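Putative peptidase (Chlamydophila abortus, PDB 3CE2) probably acts as a zinc-dependent oligopeptidase of the M3B family, cleaving a variety of small bioactive peptides. Local coordinates at residues L428-I431 with A432-N436; T464-S467 with T468-Q472; I400-E403 with G404-M408; L344-E347 with Y348-L352. All coordinates share one frame; numbering follows the deposited sequence.

How the contacts relate
Along the chain the order is contact 4 on helix 345-357, contact 3 on helix 394-416, contact 1 at the start of helix 431-447, and contact 2 on helix 451-487. Contacts 3 and 1 lie on helices that follow each other in the chain, their centres 8 Å apart; together they supply H402, H406 and E430 to one zinc ion. Contact 4 touches both, Y348 OH lying near M408 and G405 and bonding N436 ND2, with centres 12 Å from contact 3 and 16 Å from contact 1. Contact 2 stands apart: its nearest atoms are about 6 Å from contact 1, and its centre is 29 Å from that of contact 4. Contacts 4 and 2 are thus helix packing around the metal site.

Contact 1: L428-I431 with A432-N436; sequences LAEI and ASTLN. With ZN (zinc ion), chain D.
E430 meets S433 and T434 through its backbone oxygen, right where the chain enters helix 431-447 carrying the third zinc ligand of an HExxH-type metallopeptidase. Three donors converge on E430 O. T434 supplies two of them: its amide N at 3.1 Å from E430 O, the regular bond of a first helical turn, and its hydroxyl OG1, 2.9 Å from the same oxygen. The hydroxyl gets there because it sits beside its own backbone N (chi1 -69°), so that both donors of T434 face back down the helix. The third is S433 OG, 2.9 Å from E430 O, which arrives from well above the carbonyl plane, 51° out of it. One residue further on, L435 N bonds I431 O.

While its carbonyl is held by the helix, the E430 side chain leads off to the metal. A bend at chi2 (-62°) brings the carboxylate round, and OE2 lies 2.5 Å from the zinc ion; OE1 stays 3.7 Å from the metal, so a single oxygen does the binding. H402 and H406 of helix 394-416 complete the protein ligands, and the S433 side chain touches both. I431 and T434 pack on helix 536-553, the first on A544, the second on I542 and A545, and I431 also meets F566 of helix 559-567. Further along helix 431-447, ND2 of N436 is satisfied too: it hydrogen-bonds both A401 O and the hydroxyl oxygen OH of Y348.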
loop_
_atom_site.group_PDB
_atom_site.type_symbol
_atom_site.label_atom_id
_atom_site.label_comp_id
_atom_site.label_asym_id
_atom_site.label_seq_id
_atom_site.Cartn_x
_atom_site.Cartn_y
_atom_site.Cartn_z
ATOM N N LEU A 428 -3.450 0.537 7.133
ATOM C CA LEU A 428 -2.717 -0.403 7.994
ATOM C C LEU A 428 -2.182 -1.609 7.236
ATOM O O LEU A 428 -1.547 -2.474 7.818
ATOM C CB LEU A 428 -3.595 -0.913 9.143
ATOM C CG LEU A 428 -4.204 -0.004 10.212
ATOM C CD1 LEU A 428 -5.076 -0.862 11.126
ATOM C CD2 LEU A 428 -3.115 0.720 11.025
ATOM N N ALA A 429 -2.437 -1.674 5.937
ATOM C CA ALA A 429 -2.150 -2.902 5.179
ATOM C C ALA A 429 -0.688 -3.156 4.858
ATOM O O ALA A 429 -0.348 -4.215 4.348
ATOM C CB ALA A 429 -2.975 -2.936 3.891
ATOM N N GLU A 430 0.184 -2.199 5.103
ATOM C CA GLU A 430 1.581 -2.440 4.771
ATOM C C GLU A 430 2.460 -2.742 5.999
ATOM O O GLU A 430 3.610 -3.152 5.860
ATOM C CB GLU A 430 2.157 -1.304 3.893
ATOM C CG GLU A 430 1.982 -1.499 2.358
ATOM C CD GLU A 430 2.696 -2.755 1.783
ATOM O OE1 GLU A 430 3.946 -2.880 1.861
ATOM O OE2 GLU A 430 2.005 -3.624 1.219
ATOM N N ILE A 431 1.903 -2.571 7.192
ATOM C CA ILE A 431 2.655 -2.744 8.422
ATOM C C ILE A 431 3.176 -4.171 8.621
ATOM O O ILE A 431 4.380 -4.390 8.860
ATOM C CB ILE A 431 1.797 -2.316 9.628
ATOM C CG1 ILE A 431 1.455 -0.836 9.531
ATOM C CG2 ILE A 431 2.492 -2.585 10.943
ATOM C CD1 ILE A 431 0.741 -0.321 10.770
ATOM N N ALA A 432 2.283 -5.153 8.523
ATOM C CA ALA A 432 2.652 -6.529 8.853
ATOM C C ALA A 432 3.679 -7.068 7.892
ATOM O O ALA A 432 4.595 -7.789 8.301
ATOM C CB ALA A 432 1.444 -7.424 8.863
ATOM N N SER A 433 3.521 -6.728 6.613
ATOM C CA SER A 433 4.448 -7.190 5.587
ATOM C C SER A 433 5.830 -6.556 5.755
ATOM O O SER A 433 6.861 -7.234 5.653
ATOM C CB SER A 433 3.896 -6.856 4.211
ATOM O OG SER A 433 3.457 -5.508 4.192
ATOM N N THR A 434 5.836 -5.250 6.027
ATOM C CA THR A 434 7.068 -4.496 6.146
ATOM C C THR A 434 7.832 -4.953 7.374
ATOM O O THR A 434 9.041 -5.200 7.306
ATOM C CB THR A 434 6.787 -2.982 6.202
ATOM O OG1 THR A 434 6.299 -2.543 4.927
ATOM C CG2 THR A 434 8.043 -2.215 6.525
ATOM N N LEU A 435 7.122 -5.096 8.489
ATOM C CA LEU A 435 7.739 -5.622 9.706
ATOM C C LEU A 435 8.398 -6.976 9.455
ATOM O O LEU A 435 9.536 -7.190 9.858
ATOM C CB LEU A 435 6.735 -5.712 10.857
ATOM C CG LEU A 435 7.262 -6.205 12.217
ATOM C CD1 LEU A 435 6.521 -5.554 13.382
ATOM C CD2 LEU A 435 7.237 -7.712 12.352
ATOM N N ASN A 436 7.710 -7.889 8.785
ATOM C CA ASN A 436 8.352 -9.155 8.408
ATOM C C ASN A 436 9.614 -8.989 7.545
ATOM O O ASN A 436 10.613 -9.644 7.796
ATOM C CB ASN A 436 7.362 -10.125 7.743
ATOM C CG ASN A 436 6.476 -10.825 8.746
ATOM O OD1 ASN A 436 6.532 -10.542 9.938
ATOM N ND2 ASN A 436 5.640 -11.733 8.271
HETATM ZN ZN ZN D . 2.403 -5.881 0.270
#

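Contact 2: T464-S467 with T468-Q472; sequences TIFS and TLFRQ
F466 and F470, one helical turn apart on helix 451-487, carry their rings side by side in the same direction. Their torsions are nearly matched: each CG sits beside its own backbone N (chi1 -81° in F466, -73° in F470) with the ring swung roughly across the CB bond, and the planes end up only 20° apart. They are slid far enough that overlap is slight, with the centroids 4.9 Å apart. CD1 and CE1 of F466 meet CD2 and CE2 of F470, the closest pair being F466 CD1 and F470 CD2 at 3.4 Å. Both rings rest on I295 of helix 292-306; F466 also meets the ring of Y298, and F470 packs on F596 of helix 590-607.

With CG beside its own N and a bend at chi2, the chain of Q472 folds back over the preceding turn. Its NE2 donates to S467 O at 3.0 Å, the acceptor lying in the plane of the Q472 amide. R471 instead swings its CG away from the backbone N, and its NE makes a weak bond to the hydroxyl of Y317. L469 packs on A539 and I542 of helix 536-553. The approach of T468 CG2 to T464 O is too close in the model and therefore doubtful.

The backbone itself widens here: R471 N passes over the usual carbonyl four residues back and bonds F466 O, 3.2 Å away, whereas L469 N still makes the ordinary bond to I465 O at 2.8 Å. That widened step is a pi-type turn, a local bulge within a long alpha-helix of the M3 peptidase fold.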
loop_
_atom_site.group_PDB
_atom_site.type_symbol
_atom_site.label_atom_id
_atom_site.label_comp_id
_atom_site.label_asym_id
_atom_site.label_seq_id
_atom_site.Cartn_x
_atom_site.Cartn_y
_atom_site.Cartn_z
ATOM N N THR A 464 15.626 0.961 1.472
ATOM C CA THR A 464 14.190 0.785 1.617
ATOM C C THR A 464 13.617 1.784 2.615
ATOM O O THR A 464 12.660 2.510 2.321
ATOM C CB THR A 464 13.896 -0.623 2.136
ATOM O OG1 THR A 464 14.260 -1.569 1.134
ATOM C CG2 THR A 464 12.439 -0.788 2.483
ATOM N N ILE A 465 14.214 1.823 3.802
ATOM C CA ILE A 465 13.784 2.767 4.817
ATOM C C ILE A 465 13.875 4.206 4.290
ATOM O O ILE A 465 12.919 4.984 4.398
ATOM C CB ILE A 465 14.599 2.603 6.099
ATOM C CG1 ILE A 465 14.406 1.197 6.649
ATOM C CG2 ILE A 465 14.132 3.566 7.119
ATOM C CD1 ILE A 465 15.258 0.911 7.860
ATOM N N PHE A 466 15.006 4.558 3.694
ATOM C CA PHE A 466 15.146 5.930 3.205
ATOM C C PHE A 466 14.239 6.270 2.043
ATOM O O PHE A 466 13.769 7.392 1.964
ATOM C CB PHE A 466 16.607 6.343 2.968
ATOM C CG PHE A 466 17.298 6.756 4.228
ATOM C CD1 PHE A 466 17.139 8.049 4.726
ATOM C CD2 PHE A 466 18.045 5.836 4.964
ATOM C CE1 PHE A 466 17.728 8.417 5.920
ATOM C CE2 PHE A 466 18.645 6.203 6.165
ATOM C CZ PHE A 466 18.495 7.490 6.634
ATOM N N SER A 467 13.955 5.321 1.160
ATOM C CA SER A 467 13.019 5.638 0.079
ATOM C C SER A 467 11.551 5.557 0.501
ATOM O O SER A 467 10.714 6.324 -0.007
ATOM C CB SER A 467 13.265 4.787 -1.163
ATOM O OG SER A 467 12.743 3.497 -0.958
ATOM N N THR A 468 11.213 4.657 1.427
ATOM C CA THR A 468 9.810 4.596 1.774
ATOM C C THR A 468 9.424 5.536 2.911
ATOM O O THR A 468 8.250 5.882 3.054
ATOM C CB THR A 468 9.220 3.151 1.922
ATOM O OG1 THR A 468 8.673 2.958 3.229
ATOM C CG2 THR A 468 10.226 2.083 1.583
ATOM N N LEU A 469 10.388 5.997 3.695
ATOM C CA LEU A 469 10.040 6.948 4.746
ATOM C C LEU A 469 10.354 8.394 4.360
ATOM O O LEU A 469 9.446 9.204 4.179
ATOM C CB LEU A 469 10.689 6.556 6.064
ATOM C CG LEU A 469 10.780 7.605 7.176
ATOM C CD1 LEU A 469 9.546 8.450 7.250
ATOM C CD2 LEU A 469 11.017 6.938 8.515
ATOM N N PHE A 470 11.632 8.720 4.215
ATOM C CA PHE A 470 12.040 10.109 3.944
ATOM C C PHE A 470 11.559 10.652 2.607
ATOM O O PHE A 470 10.942 11.728 2.544
ATOM C CB PHE A 470 13.560 10.280 4.097
ATOM C CG PHE A 470 14.004 10.252 5.523
ATOM C CD1 PHE A 470 14.112 11.428 6.252
ATOM C CD2 PHE A 470 14.234 9.052 6.164
ATOM C CE1 PHE A 470 14.476 11.414 7.592
ATOM C CE2 PHE A 470 14.610 9.033 7.499
ATOM C CZ PHE A 470 14.723 10.216 8.213
ATOM N N ARG A 471 11.837 9.905 1.544
ATOM C CA ARG A 471 11.444 10.342 0.223
ATOM C C ARG A 471 9.941 10.525 0.136
ATOM O O ARG A 471 9.486 11.466 -0.490
ATOM C CB ARG A 471 11.955 9.416 -0.879
ATOM C CG ARG A 471 11.663 9.996 -2.248
ATOM C CD ARG A 471 12.794 9.817 -3.236
ATOM N NE ARG A 471 12.657 8.642 -4.109
ATOM C CZ ARG A 471 12.144 8.660 -5.343
ATOM N NH1 ARG A 471 12.089 7.535 -6.057
ATOM N NH2 ARG A 471 11.684 9.797 -5.862
ATOM N N GLN A 472 9.162 9.655 0.775
ATOM C CA GLN A 472 7.693 9.827 0.750
ATOM C C GLN A 472 7.236 11.054 1.523
ATOM O O GLN A 472 6.256 11.706 1.161
ATOM C CB GLN A 472 6.991 8.590 1.279
ATOM C CG GLN A 472 7.472 7.317 0.593
ATOM C CD GLN A 472 7.278 7.384 -0.911
ATOM O OE1 GLN A 472 6.214 7.751 -1.384
ATOM N NE2 GLN A 472 8.303 7.030 -1.663
#

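Contact 3: I400-E403 with G404-M408; sequences IAHE and GGHSM. With ZN (zinc ion), chain D.
H402 and H406 grip one zinc ion from successive turns of helix 394-416. H402 extends its ring with CG anti to the backbone N (chi1 -173°), while H406 starts out beside its own N (chi1 -71°); the two rings therefore approach the metal from different directions, their planes 87° apart. NE2 of H402 is 2.1 Å from the zinc and NE2 of H406 is 2.2 Å from it. Both histidines remain partly exposed: this is the side more accessible to solvent, where the metal rather than close packing holds the rings.

This is the zinc-binding helix of the HExxH motif, here spelled HEGGH, to which E430 adds the third protein ligand. E403, which follows H402 in the sequence and is buried, bends at chi2 and brings OE1 to the edge of the H406 ring, in its plane and 3.3 Å from CD2. Its OE1 also bonds the hydroxyl of S376. The ND1 of H402, on the far side of that ring from the metal, is held by E437.

Away from the metal the helix is closely packed. G404 and G405, with no side chains, are buried, and regular backbone bonds run through them: G404 N lies 2.7 Å from I400 O, and G405 N 3.1 Å from A401 O. Here I400 presses on F330, A333 and I337 of helix 330-340, and M408 packs against T351 of helix 345-357. S407 N bonds E403 O at 2.9 Å, and its OG adds a weak bond to that oxygen.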
loop_
_atom_site.group_PDB
_atom_site.type_symbol
_atom_site.label_atom_id
_atom_site.label_comp_id
_atom_site.label_asym_id
_atom_site.label_seq_id
_atom_site.Cartn_x
_atom_site.Cartn_y
_atom_site.Cartn_z
ATOM N N ILE A 400 8.209 -14.157 0.396
ATOM C CA ILE A 400 7.504 -15.025 1.331
ATOM C C ILE A 400 7.297 -14.311 2.670
ATOM O O ILE A 400 6.199 -14.360 3.228
ATOM C CB ILE A 400 8.286 -16.293 1.615
ATOM C CG1 ILE A 400 8.385 -17.151 0.378
ATOM C CG2 ILE A 400 7.636 -17.091 2.728
ATOM C CD1 ILE A 400 9.242 -18.364 0.616
ATOM N N ALA A 401 8.345 -13.656 3.185
ATOM C CA ALA A 401 8.224 -12.920 4.447
ATOM C C ALA A 401 7.188 -11.805 4.328
ATOM O O ALA A 401 6.390 -11.595 5.241
ATOM C CB ALA A 401 9.567 -12.362 4.911
ATOM N N HIS A 402 7.181 -11.115 3.193
ATOM C CA HIS A 402 6.207 -10.048 2.944
ATOM C C HIS A 402 4.774 -10.589 2.876
ATOM O O HIS A 402 3.885 -10.136 3.606
ATOM C CB HIS A 402 6.568 -9.367 1.632
ATOM C CG HIS A 402 5.767 -8.143 1.328
ATOM N ND1 HIS A 402 6.224 -6.868 1.599
ATOM C CD2 HIS A 402 4.559 -7.991 0.729
ATOM C CE1 HIS A 402 5.330 -5.985 1.191
ATOM N NE2 HIS A 402 4.302 -6.641 0.675
ATOM N N GLU A 403 4.559 -11.562 1.994
ATOM C CA GLU A 403 3.231 -12.116 1.793
ATOM C C GLU A 403 2.778 -12.875 3.031
ATOM O O GLU A 403 1.598 -12.865 3.366
ATOM C CB GLU A 403 3.180 -13.010 0.543
ATOM C CG GLU A 403 3.451 -12.256 -0.761
ATOM C CD GLU A 403 2.585 -11.001 -0.937
ATOM O OE1 GLU A 403 1.575 -10.831 -0.216
ATOM O OE2 GLU A 403 2.914 -10.162 -1.796
ATOM N N GLY A 404 3.718 -13.519 3.721
ATOM C CA GLY A 404 3.412 -14.165 5.009
ATOM C C GLY A 404 2.891 -13.156 6.030
ATOM O O GLY A 404 1.998 -13.443 6.833
ATOM N N GLY A 405 3.446 -11.956 5.989
ATOM C CA GLY A 405 2.941 -10.889 6.809
ATOM C C GLY A 405 1.488 -10.533 6.543
ATOM O O GLY A 405 0.692 -10.508 7.491
ATOM N N HIS A 406 1.134 -10.234 5.282
ATOM C CA HIS A 406 -0.265 -9.896 4.944
ATOM C C HIS A 406 -1.146 -11.044 5.359
ATOM O O HIS A 406 -2.229 -10.856 5.889
ATOM C CB HIS A 406 -0.499 -9.714 3.433
ATOM C CG HIS A 406 0.099 -8.480 2.853
ATOM N ND1 HIS A 406 0.004 -7.247 3.458
ATOM C CD2 HIS A 406 0.764 -8.281 1.689
ATOM C CE1 HIS A 406 0.613 -6.344 2.709
ATOM N NE2 HIS A 406 1.087 -6.947 1.632
ATOM N N SER A 407 -0.670 -12.244 5.072
ATOM C CA SER A 407 -1.430 -13.438 5.301
ATOM C C SER A 407 -1.764 -13.666 6.769
ATOM O O SER A 407 -2.923 -13.855 7.100
ATOM C CB SER A 407 -0.704 -14.640 4.693
ATOM O OG SER A 407 -0.954 -14.633 3.298
ATOM N N MET A 408 -0.757 -13.640 7.638
ATOM C CA MET A 408 -0.991 -13.749 9.066
ATOM C C MET A 408 -1.902 -12.632 9.595
ATOM O O MET A 408 -2.851 -12.899 10.372
ATOM C CB MET A 408 0.331 -13.825 9.824
ATOM C CG MET A 408 1.091 -15.128 9.531
ATOM S SD MET A 408 0.185 -16.628 10.058
ATOM C CE MET A 408 0.615 -16.673 11.787
HETATM ZN ZN ZN D . 2.403 -5.881 0.270
#

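Contact 4: L344-E347 with Y348-L352; sequences LGTE and YIDTL
L344 against Y348 is a CH-pi contact between neighbours four residues apart, at the start of helix 345-357 in the M3 peptidase fold. The methyl CD1 of L344 lies over one face of the tyrosine ring, 3.8 Å from its centroid and 15° off the normal, slightly toward the rim. The two side chains lie side by side, and the first torsion of Y348, with CG anti to the backbone N (chi1 -174°), sets its ring against that methyl. Helix 431-447 lies against this pair: L344 packs on L435 and L439, and N436 is the partner of the tyrosine OH. F412 of helix 394-416 touches the tyrosine as well.

G345 has a positive phi (96°), turning the chain into the helix. Its O then accepts from I349 N, 3.0 Å away, and T346 O from D350 N. On the more exposed flank T346 and D350 lie alongside each other, with T346 CG2 3.4 Å from OD2 of D350, whose other oxygen bonds the hydroxyl of Y338. T351 doubles the next link: its N and its OG1 reach E347 O from opposite faces of the carbonyl, at 3.1 Å and 3.2 Å.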
loop_
_atom_site.group_PDB
_atom_site.type_symbol
_atom_site.label_atom_id
_atom_site.label_comp_id
_atom_site.label_asym_id
_atom_site.label_seq_id
_atom_site.Cartn_x
_atom_site.Cartn_y
_atom_site.Cartn_z
ATOM N N LEU A 344 8.662 -13.273 16.788
ATOM C CA LEU A 344 7.214 -13.112 16.742
ATOM C C LEU A 344 6.528 -14.223 17.517
ATOM O O LEU A 344 5.293 -14.269 17.620
ATOM C CB LEU A 344 6.719 -13.069 15.308
ATOM C CG LEU A 344 7.224 -11.885 14.489
ATOM C CD1 LEU A 344 6.555 -11.879 13.151
ATOM C CD2 LEU A 344 6.959 -10.590 15.201
ATOM N N GLY A 345 7.332 -15.117 18.078
ATOM C CA GLY A 345 6.793 -16.144 18.946
ATOM C C GLY A 345 6.530 -17.478 18.281
ATOM O O GLY A 345 6.208 -17.557 17.092
ATOM N N THR A 346 6.667 -18.533 19.077
ATOM C CA THR A 346 6.432 -19.902 18.645
ATOM C C THR A 346 5.131 -20.032 17.867
ATOM O O THR A 346 5.081 -20.688 16.826
ATOM C CB THR A 346 6.382 -20.847 19.870
ATOM O OG1 THR A 346 7.649 -20.817 20.515
ATOM C CG2 THR A 346 6.094 -22.269 19.458
ATOM N N GLU A 347 4.077 -19.408 18.373
ATOM C CA GLU A 347 2.766 -19.623 17.795
ATOM C C GLU A 347 2.630 -19.024 16.410
ATOM O O GLU A 347 2.136 -19.694 15.514
ATOM C CB GLU A 347 1.683 -19.100 18.726
ATOM C CG GLU A 347 1.871 -19.587 20.152
ATOM C CD GLU A 347 0.548 -19.910 20.813
ATOM O OE1 GLU A 347 -0.459 -20.042 20.079
ATOM O OE2 GLU A 347 0.510 -20.033 22.058
ATOM N N TYR A 348 3.072 -17.773 16.239
ATOM C CA TYR A 348 3.088 -17.130 14.927
ATOM C C TYR A 348 3.897 -17.971 13.954
ATOM O O TYR A 348 3.433 -18.319 12.878
ATOM C CB TYR A 348 3.719 -15.748 15.012
ATOM C CG TYR A 348 3.652 -14.960 13.732
ATOM C CD1 TYR A 348 2.713 -13.955 13.575
ATOM C CD2 TYR A 348 4.533 -15.207 12.683
ATOM C CE1 TYR A 348 2.635 -13.220 12.409
ATOM C CE2 TYR A 348 4.465 -14.478 11.496
ATOM C CZ TYR A 348 3.507 -13.480 11.364
ATOM O OH TYR A 348 3.408 -12.723 10.207
ATOM N N ILE A 349 5.112 -18.295 14.367
ATOM C CA ILE A 349 6.072 -18.995 13.539
ATOM C C ILE A 349 5.549 -20.361 13.054
ATOM O O ILE A 349 5.753 -20.739 11.905
ATOM C CB ILE A 349 7.435 -19.064 14.307
ATOM C CG1 ILE A 349 8.524 -18.389 13.510
ATOM C CG2 ILE A 349 7.776 -20.451 14.841
ATOM C CD1 ILE A 349 8.405 -16.896 13.588
ATOM N N ASP A 350 4.831 -21.078 13.910
ATOM C CA ASP A 350 4.306 -22.398 13.548
ATOM C C ASP A 350 3.128 -22.266 12.620
ATOM O O ASP A 350 3.071 -22.931 11.603
ATOM C CB ASP A 350 3.882 -23.211 14.788
ATOM C CG ASP A 350 5.069 -23.757 15.570
ATOM O OD1 ASP A 350 6.137 -23.984 14.958
ATOM O OD2 ASP A 350 4.941 -23.952 16.797
ATOM N N THR A 351 2.171 -21.421 12.972
ATOM C CA THR A 351 1.032 -21.218 12.087
ATOM C C THR A 351 1.469 -20.894 10.654
ATOM O O THR A 351 0.973 -21.478 9.710
ATOM C CB THR A 351 0.092 -20.156 12.636
ATOM O OG1 THR A 351 -0.423 -20.633 13.877
ATOM C CG2 THR A 351 -1.079 -19.933 11.709
ATOM N N LEU A 352 2.428 -19.989 10.511
ATOM C CA LEU A 352 2.941 -19.616 9.199
ATOM C C LEU A 352 3.620 -20.800 8.541
ATOM O O LEU A 352 3.434 -21.034 7.358
ATOM C CB LEU A 352 3.936 -18.453 9.303
ATOM C CG LEU A 352 4.503 -17.961 7.979
ATOM C CD1 LEU A 352 3.383 -17.779 6.959
ATOM C CD2 LEU A 352 5.241 -16.647 8.170
#